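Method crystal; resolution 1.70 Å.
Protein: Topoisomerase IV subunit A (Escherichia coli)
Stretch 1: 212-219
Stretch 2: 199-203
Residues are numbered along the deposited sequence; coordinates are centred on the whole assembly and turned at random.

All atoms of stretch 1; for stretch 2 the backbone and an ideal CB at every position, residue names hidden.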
# COMPACT_ATOMS: atom_id res chain seq x y z
N LYS A 212 18.51 -1.13 15.64
CA LYS A 212 18.86 -0.14 14.64
C LYS A 212 19.63 -0.87 13.53
O LYS A 212 20.64 -1.55 13.80
CB LYS A 212 19.68 0.99 15.25
CG LYS A 212 19.96 2.13 14.27
CD LYS A 212 20.62 3.34 14.93
CE LYS A 212 20.50 4.51 13.97
NZ LYS A 212 21.63 5.50 14.02
N LEU A 213 19.13 -0.79 12.31
CA LEU A 213 19.74 -1.48 11.18
C LEU A 213 20.22 -0.45 10.20
O LEU A 213 19.43 0.09 9.43
CB LEU A 213 18.73 -2.42 10.52
CG LEU A 213 18.07 -3.38 11.51
CD1 LEU A 213 16.84 -4.03 10.89
CD2 LEU A 213 19.09 -4.43 11.96
N ARG A 214 21.52 -0.15 10.23
CA ARG A 214 22.10 0.74 9.23
C ARG A 214 22.35 -0.06 7.95
O ARG A 214 22.17 -1.28 7.94
CB ARG A 214 23.42 1.34 9.72
CG ARG A 214 23.33 2.09 11.05
CD ARG A 214 24.74 2.22 11.63
NE ARG A 214 25.39 0.91 11.69
CZ ARG A 214 26.65 0.69 12.07
NH1 ARG A 214 27.43 1.70 12.46
NH2 ARG A 214 27.13 -0.55 12.07
N PRO A 215 22.79 0.61 6.86
CA PRO A 215 23.11 -0.12 5.63
C PRO A 215 23.99 -1.35 5.87
O PRO A 215 23.75 -2.40 5.25
CB PRO A 215 23.85 0.92 4.80
CG PRO A 215 23.26 2.21 5.24
CD PRO A 215 23.00 2.06 6.70
N GLU A 216 24.97 -1.22 6.76
CA GLU A 216 25.85 -2.35 7.14
C GLU A 216 25.05 -3.56 7.60
O GLU A 216 25.29 -4.67 7.13
CB GLU A 216 26.90 -1.92 8.17
CG GLU A 216 27.96 -0.94 7.62
CD GLU A 216 27.58 0.54 7.70
OE1 GLU A 216 26.39 0.89 7.90
OE2 GLU A 216 28.49 1.38 7.57
N GLU A 217 24.11 -3.36 8.52
CA GLU A 217 23.27 -4.45 9.00
C GLU A 217 22.32 -4.97 7.90
O GLU A 217 22.08 -6.17 7.79
CB GLU A 217 22.47 -4.02 10.24
CG GLU A 217 23.30 -3.85 11.52
CD GLU A 217 24.06 -2.52 11.58
OE1 GLU A 217 23.69 -1.59 10.84
OE2 GLU A 217 25.04 -2.41 12.36
N LEU A 218 21.77 -4.08 7.08
CA LEU A 218 20.83 -4.52 6.05
C LEU A 218 21.51 -5.35 4.95
O LEU A 218 20.88 -6.20 4.35
CB LEU A 218 20.04 -3.34 5.46
CG LEU A 218 19.14 -2.61 6.46
CD1 LEU A 218 18.70 -1.25 5.92
CD2 LEU A 218 17.92 -3.47 6.86
N GLN A 219 22.81 -5.12 4.71
CA GLN A 219 23.57 -5.97 3.79
C GLN A 219 23.50 -7.44 4.23
O GLN A 219 23.48 -8.35 3.39
CB GLN A 219 25.04 -5.51 3.69
CG GLN A 219 25.19 -4.07 3.20
CD GLN A 219 26.61 -3.68 2.77
OE1 GLN A 219 27.61 -4.00 3.45
NE2 GLN A 219 26.71 -2.97 1.65
N UNK A 199 20.95 3.60 0.91
CA UNK A 199 21.67 3.93 2.14
C UNK A 199 20.72 4.23 3.31
O UNK A 199 21.03 5.04 4.20
CB UNK A 199 22.59 5.13 1.90
N UNK A 200 19.56 3.58 3.32
CA UNK A 200 18.60 3.77 4.41
C UNK A 200 18.99 3.09 5.72
O UNK A 200 19.70 2.07 5.74
CB UNK A 200 17.23 3.25 3.97
N UNK A 201 18.48 3.66 6.82
CA UNK A 201 18.58 3.07 8.15
C UNK A 201 17.16 2.86 8.64
O UNK A 201 16.31 3.71 8.40
CB UNK A 201 19.38 3.95 9.11
N UNK A 202 16.92 1.71 9.26
CA UNK A 202 15.64 1.36 9.89
C UNK A 202 15.85 1.19 11.39
O UNK A 202 16.76 0.47 11.83
CB UNK A 202 15.06 0.08 9.28
N UNK A 203 14.99 1.83 12.17
CA UNK A 203 14.99 1.61 13.60
C UNK A 203 13.64 0.98 13.91
O UNK A 203 12.62 1.54 13.56
CB UNK A 203 15.23 2.90 14.39

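Position 199 opens stretch 2 just outside the strand, with its CA 5.5 Å from the CA of Pro215. Its CA-to-CB bond points away from stretch 1, yet the ideal CB lies only 4.5 Å from Pro215 CG, so a side chain long enough to turn back could reach the proline ring. The ring offers carbon and no donor, and nothing visible demands a particular chemistry; a flexible polar or aliphatic chain would suit equally. The deposited residue is Gln199. With chi1 and chi2 both m, its end comes nearer than its CB bond suggests, and OE1 packs 3.6 Å from Pro215 CG, a van der Waals contact.

At position 200 the CA-to-CB bond again points away, and the nearest atom of stretch 1 to the ideal CB is Leu218 CD1, at 5.1 Å. The backbone makes the contact instead: the carbonyl O of 200 lies 3.4 Å from Pro215 CD and 3.5 Å from Leu218 CD1. Phi/psi of -74/154 is an extended conformation open to most residues, so stretch 1 hardly restricts the choice. The residue is Ser200, whose OG, in the m rotamer, hydrogen-bonds elsewhere in the structure.

Position 201 begins the strand (phi/psi -121/137). Its CB points sideways, 3.9 Å from Leu213 O, 4.2 Å from Arg214 CA and 4.7 Å from Pro215 CD, while its CA makes a CA-H...O contact with Leu213 O at 3.4 Å. Here stretch 1 leaves its strand and enters its helix, and the surroundings mix backbone with aliphatic carbon. A compact beta-branched residue fits well, valine or threonine, with isoleucine also plausible. Thr201 is deposited, chi1 m. OG1 sits 3.8 Å from Arg214 CA and 3.7 Å from Pro215 CD, whereas CG2 meets the Lys212 chain, 3.8 Å from CE. The hydroxyl makes no hydrogen bond to stretch 1 here, so these contacts are packing.

Position 202 is the hydrogen-bonded partner of Leu213 in an antiparallel bridge, CA-CA 5.2 Å. Its N donates to Leu213 O (3.0 Å, 165°), and its O accepts from Leu213 N (2.7 Å, 170°); both bonds are nearly straight. Its CB lies on the same sheet face as that of Leu213, and Leu218 CD1 is 5.1 Å from the ideal CB. Two leucines nearby favour an apolar chain: leucine, isoleucine, valine or methionine. The residue is Leu202, with chi1 -88° and chi2 85°, which brings CD1 to 4.1 Å from Leu218 CD1, joining strand and helix through apolar contact.

Position 203 pairs with Lys212 in a non-hydrogen-bonded bridge, which explains the close CA-CA distance of 4.4 Å. Its CB shares a sheet face with that of Lys212, 4.7 Å from Lys212 CA, beside an extended aliphatic chain. Threonine, valine or another strand-favouring residue would suit phi/psi -116/124, and an acidic one could be imagined near the amine. Thr203 is deposited, chi1 m, and its OG1 packs 3.8 Å from Lys212 CG.

Stretch 2 (199-203) QSTLT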
# COMPACT_ATOMS: atom_id res chain seq x y z
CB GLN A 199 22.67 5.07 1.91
CG GLN A 199 23.92 4.66 1.10
CD GLN A 199 24.74 3.53 1.77
OE1 GLN A 199 25.37 3.74 2.81
NE2 GLN A 199 24.72 2.34 1.17
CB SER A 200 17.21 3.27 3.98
OG SER A 200 16.79 3.92 2.80
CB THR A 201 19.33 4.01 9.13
OG1 THR A 201 20.68 4.17 8.68
CG2 THR A 201 19.32 3.48 10.55
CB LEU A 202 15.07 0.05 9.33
CG LEU A 202 14.20 0.21 8.08
CD1 LEU A 202 15.03 0.26 6.83
CD2 LEU A 202 13.25 -0.95 8.02
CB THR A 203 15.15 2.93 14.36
OG1 THR A 203 16.41 3.53 14.00
CG2 THR A 203 15.13 2.71 15.85
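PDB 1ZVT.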